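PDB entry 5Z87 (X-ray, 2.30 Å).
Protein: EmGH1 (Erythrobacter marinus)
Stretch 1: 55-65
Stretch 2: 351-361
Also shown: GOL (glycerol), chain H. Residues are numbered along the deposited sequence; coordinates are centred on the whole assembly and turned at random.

Stretch 1 (55-65) TLDEMAAQLNC
Stretch 2 (351-361) VYLMLPQLVRD

What forms the apolar centre? The helix that begins at Leu 56 and the one that includes Pro 356, Val 359 and Arg 360 run at 140° to each other, nearer antiparallel than parallel, their axes approaching to 9.8 Å. Ala 60, whose side chain is a single methyl, sets CB 3.5 Å from Pro 356 CG, the ring being C-gamma exo. Asp 57 CA and Pro 356 CA are 6.1 Å apart. The CA-to-CB bond of Leu 56 (t, p) points toward stretch 2, with Leu 56 CD2 3.7 Å from Val 359 CG1 (chi1 t).

How does the packing continue beyond the first helix? A type I turn from Ala 61 to Asn 64 leads into an extended conformation, phi/psi -108/141 at Asn 64. Opposite it, 351-353 is a 3-10 segment: Met 354 N bonds to Val 351 O and Leu 355 N to Tyr 352 O, both 3.0 Å. The CA-to-CB bond of Leu 63 (m, t) points toward stretch 2; Leu 63 CD1 lies 3.8 Å from Leu 355 CD1 (m, t), and Leu 63 CB 3.9 Å from Tyr 352 CD2. Tyr 352 (chi1 -88°, chi2 16°) presents its ring edge to Leu 63 O, 3.5 Å from Tyr 352 CD2. Asn 64 CA and Tyr 352 CA are 6.7 Å apart. Asn 64 (chi1 -51°, chi2 -40°) and Leu 353 (m, p) start sideways, but OD1 of Asn 64 reaches 3.5 Å from Leu 353 CD1. Ala 60, Leu 63 and Leu 355 are buried, suitably with hydrocarbon side chains; 455 Å² is covered, both sides summed.

What serves the backbone between the two? One water donates to Ala 60 O at 2.8 Å and Tyr 352 O at 2.7 Å, bridging two carbonyls that cannot bond each other.

What closes the polar edge? Arg 360 (m, t, m, chi4 -97°) brings NH1 2.9 Å from Asp 57 OD1 in a salt bridge, the acid (chi1 m) at the guanidinium edge. Arg 360 NH2 donates to Gln 357 OE1 at 3.0 Å and to glycerol O2 at 3.2 Å; O2 gives Asp 57 OD1 a weak bond.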

# COMPACT_ATOMS: atom_id res chain seq x y z
N THR A 55 -9.95 -45.78 14.29
CA THR A 55 -9.12 -46.13 13.15
C THR A 55 -8.65 -44.86 12.42
O THR A 55 -9.11 -43.75 12.67
CB THR A 55 -9.88 -47.04 12.18
OG1 THR A 55 -10.90 -46.27 11.50
CG2 THR A 55 -10.53 -48.22 12.94
N LEU A 56 -7.71 -45.06 11.48
CA LEU A 56 -7.29 -43.99 10.59
C LEU A 56 -8.48 -43.35 9.87
O LEU A 56 -8.62 -42.12 9.84
CB LEU A 56 -6.28 -44.53 9.58
CG LEU A 56 -5.92 -43.62 8.40
CD1 LEU A 56 -5.24 -42.37 8.92
CD2 LEU A 56 -5.02 -44.34 7.42
N ASP A 57 -9.34 -44.18 9.29
CA ASP A 57 -10.48 -43.67 8.53
C ASP A 57 -11.47 -42.93 9.42
O ASP A 57 -12.08 -41.94 8.98
CB ASP A 57 -11.19 -44.82 7.80
CG ASP A 57 -10.37 -45.36 6.64
OD1 ASP A 57 -9.30 -44.80 6.36
OD2 ASP A 57 -10.81 -46.33 6.00
N GLU A 58 -11.63 -43.36 10.67
CA GLU A 58 -12.56 -42.68 11.57
C GLU A 58 -12.01 -41.33 12.02
O GLU A 58 -12.76 -40.36 12.12
CB GLU A 58 -12.87 -43.57 12.77
CG GLU A 58 -13.62 -44.86 12.39
CD GLU A 58 -13.83 -45.75 13.60
OE1 GLU A 58 -12.93 -45.81 14.47
OE2 GLU A 58 -14.92 -46.38 13.69
N MET A 59 -10.72 -41.26 12.32
CA MET A 59 -10.12 -39.98 12.66
C MET A 59 -10.12 -39.03 11.47
O MET A 59 -10.42 -37.84 11.62
CB MET A 59 -8.70 -40.18 13.17
CG MET A 59 -8.65 -40.76 14.56
SD MET A 59 -6.97 -40.85 15.17
CE MET A 59 -6.26 -42.00 13.98
N ALA A 60 -9.80 -39.54 10.28
CA ALA A 60 -9.73 -38.69 9.11
C ALA A 60 -11.08 -38.06 8.81
O ALA A 60 -11.15 -36.92 8.33
CB ALA A 60 -9.23 -39.48 7.91
N ALA A 61 -12.17 -38.77 9.09
CA ALA A 61 -13.49 -38.23 8.76
C ALA A 61 -13.81 -36.99 9.59
O ALA A 61 -14.57 -36.12 9.14
CB ALA A 61 -14.55 -39.32 8.97
N GLN A 62 -13.23 -36.88 10.78
CA GLN A 62 -13.41 -35.69 11.62
C GLN A 62 -12.72 -34.45 11.05
O GLN A 62 -12.88 -33.37 11.63
CB GLN A 62 -12.90 -35.98 13.04
CG GLN A 62 -13.62 -37.14 13.73
CD GLN A 62 -15.08 -36.83 14.01
OE1 GLN A 62 -15.41 -35.80 14.60
NE2 GLN A 62 -15.97 -37.72 13.56
N LEU A 63 -11.96 -34.56 9.96
CA LEU A 63 -11.24 -33.41 9.41
C LEU A 63 -11.95 -32.79 8.21
O LEU A 63 -11.39 -31.89 7.57
CB LEU A 63 -9.81 -33.81 9.03
CG LEU A 63 -9.06 -34.62 10.10
CD1 LEU A 63 -7.61 -34.80 9.72
CD2 LEU A 63 -9.16 -33.96 11.46
N ASN A 64 -13.16 -33.24 7.89
CA ASN A 64 -13.91 -32.74 6.75
C ASN A 64 -15.08 -31.89 7.23
O ASN A 64 -15.72 -32.22 8.24
CB ASN A 64 -14.44 -33.90 5.90
CG ASN A 64 -13.35 -34.89 5.53
OD1 ASN A 64 -12.24 -34.49 5.22
ND2 ASN A 64 -13.67 -36.19 5.57
N CYS A 65 -15.36 -30.80 6.51
CA CYS A 65 -16.50 -29.92 6.81
C CYS A 65 -17.11 -29.38 5.53
O CYS A 65 -16.84 -28.24 5.12
CB CYS A 65 -16.07 -28.77 7.72
SG CYS A 65 -17.45 -27.74 8.31
N VAL A 351 -9.77 -31.51 -0.43
CA VAL A 351 -8.55 -32.27 -0.64
C VAL A 351 -8.21 -33.12 0.59
O VAL A 351 -7.48 -34.11 0.46
CB VAL A 351 -7.37 -31.35 -1.04
CG1 VAL A 351 -7.70 -30.58 -2.31
CG2 VAL A 351 -6.99 -30.39 0.10
N TYR A 352 -8.75 -32.78 1.77
CA TYR A 352 -8.51 -33.64 2.93
C TYR A 352 -9.15 -35.02 2.78
O TYR A 352 -8.81 -35.91 3.57
CB TYR A 352 -9.03 -32.99 4.21
CG TYR A 352 -8.02 -32.10 4.89
CD1 TYR A 352 -6.90 -31.64 4.21
CD2 TYR A 352 -8.21 -31.70 6.21
CE1 TYR A 352 -5.96 -30.80 4.83
CE2 TYR A 352 -7.28 -30.86 6.85
CZ TYR A 352 -6.16 -30.42 6.15
OH TYR A 352 -5.25 -29.59 6.77
N LEU A 353 -10.04 -35.22 1.81
CA LEU A 353 -10.56 -36.55 1.56
C LEU A 353 -9.46 -37.51 1.09
O LEU A 353 -9.63 -38.73 1.20
CB LEU A 353 -11.70 -36.50 0.54
CG LEU A 353 -13.10 -36.16 1.07
CD1 LEU A 353 -13.13 -34.88 1.87
CD2 LEU A 353 -14.13 -36.07 -0.05
N MET A 354 -8.33 -36.98 0.61
CA MET A 354 -7.19 -37.80 0.21
C MET A 354 -6.32 -38.22 1.38
O MET A 354 -5.41 -39.03 1.19
CB MET A 354 -6.31 -37.05 -0.81
CG MET A 354 -7.00 -36.66 -2.11
SD MET A 354 -5.97 -35.58 -3.14
CE MET A 354 -7.14 -35.13 -4.42
N LEU A 355 -6.54 -37.68 2.58
CA LEU A 355 -5.63 -37.94 3.69
C LEU A 355 -5.49 -39.42 4.03
O LEU A 355 -4.34 -39.88 4.23
CB LEU A 355 -6.07 -37.13 4.92
CG LEU A 355 -5.94 -35.62 4.84
CD1 LEU A 355 -6.33 -35.01 6.19
CD2 LEU A 355 -4.52 -35.21 4.45
N PRO A 356 -6.56 -40.23 4.13
CA PRO A 356 -6.35 -41.66 4.46
C PRO A 356 -5.51 -42.39 3.43
O PRO A 356 -4.55 -43.08 3.80
CB PRO A 356 -7.78 -42.22 4.54
CG PRO A 356 -8.66 -41.03 4.79
CD PRO A 356 -8.00 -39.89 4.06
N GLN A 357 -5.81 -42.23 2.15
CA GLN A 357 -5.01 -42.92 1.14
C GLN A 357 -3.57 -42.41 1.12
O GLN A 357 -2.65 -43.19 0.82
CB GLN A 357 -5.64 -42.77 -0.24
CG GLN A 357 -5.20 -43.86 -1.23
CD GLN A 357 -5.16 -45.26 -0.59
OE1 GLN A 357 -6.18 -45.77 -0.12
NE2 GLN A 357 -3.97 -45.86 -0.55
N LEU A 358 -3.34 -41.13 1.46
CA LEU A 358 -1.96 -40.64 1.49
C LEU A 358 -1.17 -41.28 2.62
O LEU A 358 0.02 -41.58 2.46
CB LEU A 358 -1.93 -39.11 1.63
CG LEU A 358 -2.40 -38.34 0.39
CD1 LEU A 358 -2.84 -36.93 0.76
CD2 LEU A 358 -1.31 -38.34 -0.69
N VAL A 359 -1.81 -41.47 3.77
CA VAL A 359 -1.17 -42.17 4.88
C VAL A 359 -0.87 -43.61 4.48
O VAL A 359 0.24 -44.11 4.68
CB VAL A 359 -2.06 -42.10 6.13
CG1 VAL A 359 -1.57 -43.08 7.19
CG2 VAL A 359 -2.10 -40.68 6.66
N ARG A 360 -1.85 -44.29 3.89
CA ARG A 360 -1.65 -45.68 3.50
C ARG A 360 -0.60 -45.80 2.41
O ARG A 360 0.22 -46.72 2.42
CB ARG A 360 -2.98 -46.31 3.09
CG ARG A 360 -3.89 -46.62 4.29
CD ARG A 360 -5.10 -47.47 3.91
NE ARG A 360 -5.95 -46.75 2.98
CZ ARG A 360 -7.04 -46.07 3.34
NH1 ARG A 360 -7.39 -46.04 4.62
NH2 ARG A 360 -7.77 -45.44 2.43
N ASP A 361 -0.56 -44.84 1.48
CA ASP A 361 0.46 -44.86 0.44
C ASP A 361 1.85 -44.46 0.96
O ASP A 361 2.82 -44.53 0.19
CB ASP A 361 0.05 -43.94 -0.72
CG ASP A 361 -1.07 -44.53 -1.56
OD1 ASP A 361 -1.40 -45.71 -1.36
OD2 ASP A 361 -1.62 -43.82 -2.42
C1 GOL H . -11.27 -43.03 1.49
O1 GOL H . -9.92 -43.14 1.10
C2 GOL H . -11.28 -43.13 3.04
O2 GOL H . -10.55 -44.22 3.51
C3 GOL H . -12.77 -43.20 3.45
O3 GOL H . -12.77 -43.43 4.84
O HOH W 1 -9.70 -36.90 5.94